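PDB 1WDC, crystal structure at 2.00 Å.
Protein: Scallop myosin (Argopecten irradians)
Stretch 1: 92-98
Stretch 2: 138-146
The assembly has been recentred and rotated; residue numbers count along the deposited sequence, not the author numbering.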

# COMPACT_ATOMS: atom_id res chain seq x y z
N ALA B 92 -7.44 7.38 0.58
CA ALA B 92 -6.59 6.20 0.42
C ALA B 92 -5.68 6.38 -0.77
O ALA B 92 -4.52 6.03 -0.71
N PHE B 93 -6.23 6.89 -1.88
CA PHE B 93 -5.48 7.19 -3.12
C PHE B 93 -4.41 8.29 -2.87
O PHE B 93 -3.28 8.24 -3.40
N ALA B 94 -4.82 9.30 -2.10
CA ALA B 94 -4.01 10.46 -1.77
C ALA B 94 -2.78 10.11 -0.96
O ALA B 94 -1.75 10.75 -1.12
N MET B 95 -2.81 9.00 -0.23
CA MET B 95 -1.59 8.50 0.40
C MET B 95 -0.46 8.26 -0.60
O MET B 95 0.66 7.91 -0.22
N PHE B 96 -0.81 8.17 -1.87
CA PHE B 96 0.18 7.81 -2.87
C PHE B 96 0.47 9.02 -3.74
O PHE B 96 1.12 8.90 -4.75
N ASP B 97 -0.07 10.16 -3.34
CA ASP B 97 0.04 11.43 -4.06
C ASP B 97 0.57 12.53 -3.10
O ASP B 97 -0.16 13.42 -2.70
N GLU B 98 1.85 12.49 -2.75
CA GLU B 98 2.37 13.33 -1.67
C GLU B 98 2.38 14.83 -1.95
O GLU B 98 2.18 15.64 -1.05
N LYS B 138 -1.83 10.55 -16.83
CA LYS B 138 -2.31 10.71 -15.45
C LYS B 138 -3.72 10.17 -15.25
O LYS B 138 -4.68 10.80 -15.69
N PHE B 139 -3.82 9.25 -14.29
CA PHE B 139 -5.09 8.76 -13.76
C PHE B 139 -5.70 9.75 -12.74
O PHE B 139 -5.03 10.19 -11.79
N ASP B 140 -6.94 10.18 -13.00
CA ASP B 140 -7.67 11.10 -12.14
C ASP B 140 -8.47 10.36 -11.02
O ASP B 140 -9.67 10.11 -11.13
N TYR B 141 -7.83 10.14 -9.88
CA TYR B 141 -8.44 9.39 -8.81
C TYR B 141 -9.57 10.12 -8.11
O TYR B 141 -10.35 9.52 -7.36
N VAL B 142 -9.63 11.44 -8.26
CA VAL B 142 -10.71 12.15 -7.62
C VAL B 142 -11.97 11.83 -8.42
O VAL B 142 -12.98 11.44 -7.85
N LYS B 143 -11.83 11.78 -9.74
CA LYS B 143 -12.97 11.58 -10.60
C LYS B 143 -13.36 10.16 -10.61
O LYS B 143 -14.51 9.85 -10.81
N PHE B 144 -12.35 9.30 -10.66
CA PHE B 144 -12.58 7.87 -10.56
C PHE B 144 -13.34 7.50 -9.26
O PHE B 144 -14.20 6.62 -9.27
N THR B 145 -13.00 8.12 -8.14
CA THR B 145 -13.70 7.86 -6.90
C THR B 145 -15.18 8.23 -6.98
O THR B 145 -16.03 7.42 -6.60
N ALA B 146 -15.49 9.44 -7.47
CA ALA B 146 -16.87 9.83 -7.77
C ALA B 146 -17.60 8.81 -8.68
O ALA B 146 -18.66 8.31 -8.31

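The contact is built around one aromatic side chain, Phe-93, reaching from a helix into a pocket lined by a strand residue and the start of another helix. Its CA-to-CB bond points toward stretch 2, and chi1 in the m well (-86°) carries the ring on among Phe-139, Tyr-141, Phe-144 and Thr-145.

Tyr-141 is its main partner. Phe-93 CA and Tyr-141 CA lie 6.8 Å apart, the closest CA approach of the two stretches. The Phe-93 and Tyr-141 rings lie nearly parallel (18°) but slid apart, so they barely overlap. The slide lets each CB cover the other's ring face: Phe-93 CB lies 3.8 Å from the Tyr-141 ring centroid, and Tyr-141 CB lies 3.8 Å from the Phe-93 ring centroid. The p rotamer of Tyr-141 (chi1 68°) sets this exchange and sends its hydroxyl past Phe-93 to Asp-97.

There Tyr-141 OH donates a hydrogen bond to Asp-97 OD2 at 2.8 Å, the sole hydrogen bond between the stretches. Asp-97 is t (chi1 178°) and closes a type I turn begun at Ala-94, and its OD2 lies at the edge of the Tyr-141 ring, near the ring plane; both carboxylate oxygens also have partners elsewhere in the structure. Ala-94 CB sits 3.7 Å from Tyr-141 OH.

At the far end of the ring from its CB, Phe-139 and Phe-144, both t, meet Phe-93 through Phe-139 CE2 to Phe-93 CE1 and Phe-144 CD2 to Phe-93 CZ, each 3.7 Å. Thr-145, in the m rotamer, bonds its own helix, OG1 to Tyr-141 O at 2.6 Å, so its hydroxyl is satisfied where OG1 lies 3.6 Å from Phe-93 CD2.

Asp-140 faces no partner across the contact; its OD1 caps the helix at Lys-143 N and, weakly, Val-142 N, both 3.2 Å. The rule is an aromatic plug, with polar groups satisfied at its margins.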

# COMPACT_ATOMS: atom_id res chain seq x y z
CB ALA B 92 -7.43 4.93 0.26
CB PHE B 93 -6.47 7.70 -4.22
CG PHE B 93 -7.14 6.60 -5.05
CD1 PHE B 93 -6.41 5.77 -5.90
CD2 PHE B 93 -8.54 6.49 -5.09
CE1 PHE B 93 -7.03 4.87 -6.78
CE2 PHE B 93 -9.17 5.58 -5.99
CZ PHE B 93 -8.41 4.77 -6.82
CB ALA B 94 -4.84 11.46 -1.06
CB MET B 95 -1.87 7.18 1.11
CG MET B 95 -2.97 7.28 2.09
SD MET B 95 -2.91 5.80 2.99
CE MET B 95 -4.23 6.05 4.21
CB PHE B 96 -0.35 6.65 -3.71
CG PHE B 96 -0.60 5.40 -2.92
CD1 PHE B 96 -1.83 5.19 -2.30
CD2 PHE B 96 0.39 4.45 -2.77
CE1 PHE B 96 -2.06 4.04 -1.50
CE2 PHE B 96 0.17 3.29 -1.98
CZ PHE B 96 -1.08 3.10 -1.34
CB ASP B 97 -1.35 11.81 -4.60
CG ASP B 97 -1.38 13.14 -5.33
OD1 ASP B 97 -0.44 13.41 -6.10
OD2 ASP B 97 -2.35 13.90 -5.16
CB GLU B 98 3.77 12.85 -1.30
CG GLU B 98 4.41 11.85 -2.30
CD GLU B 98 3.78 10.42 -2.30
OE1 GLU B 98 3.48 9.87 -1.21
OE2 GLU B 98 3.69 9.83 -3.41
CB LYS B 138 -2.31 12.18 -15.03
CG LYS B 138 -0.99 12.66 -14.43
CD LYS B 138 -0.52 13.94 -15.11
CE LYS B 138 -1.39 15.17 -14.77
NZ LYS B 138 -1.44 16.23 -15.86
CB PHE B 139 -4.81 7.38 -13.13
CG PHE B 139 -5.96 6.79 -12.35
CD1 PHE B 139 -6.87 5.95 -12.98
CD2 PHE B 139 -6.01 6.93 -10.97
CE1 PHE B 139 -7.79 5.26 -12.26
CE2 PHE B 139 -6.93 6.23 -10.22
CZ PHE B 139 -7.82 5.39 -10.85
CB ASP B 140 -8.59 11.98 -13.02
CG ASP B 140 -9.27 13.13 -12.25
OD1 ASP B 140 -9.27 13.13 -11.01
OD2 ASP B 140 -9.83 14.04 -12.89
CB TYR B 141 -7.40 8.92 -7.80
CG TYR B 141 -6.73 10.00 -6.97
CD1 TYR B 141 -7.39 10.57 -5.87
CD2 TYR B 141 -5.40 10.39 -7.23
CE1 TYR B 141 -6.77 11.55 -5.09
CE2 TYR B 141 -4.76 11.33 -6.40
CZ TYR B 141 -5.47 11.91 -5.36
OH TYR B 141 -4.88 12.82 -4.53
CB VAL B 142 -10.47 13.67 -7.57
CG1 VAL B 142 -11.62 14.33 -6.93
CG2 VAL B 142 -9.24 13.99 -6.76
CB LYS B 143 -12.69 12.00 -12.04
CG LYS B 143 -13.45 13.25 -12.45
CD LYS B 143 -14.68 13.51 -11.52
CE LYS B 143 -14.37 14.51 -10.37
NZ LYS B 143 -15.30 14.40 -9.17
CB PHE B 144 -11.24 7.15 -10.60
CG PHE B 144 -11.37 5.66 -10.46
CD1 PHE B 144 -11.67 4.87 -11.56
CD2 PHE B 144 -11.17 5.04 -9.23
CE1 PHE B 144 -11.75 3.49 -11.44
CE2 PHE B 144 -11.26 3.67 -9.10
CZ PHE B 144 -11.54 2.89 -10.20
CB THR B 145 -13.03 8.59 -5.72
OG1 THR B 145 -11.67 8.14 -5.59
CG2 THR B 145 -13.77 8.32 -4.44
CB ALA B 146 -16.87 11.19 -8.40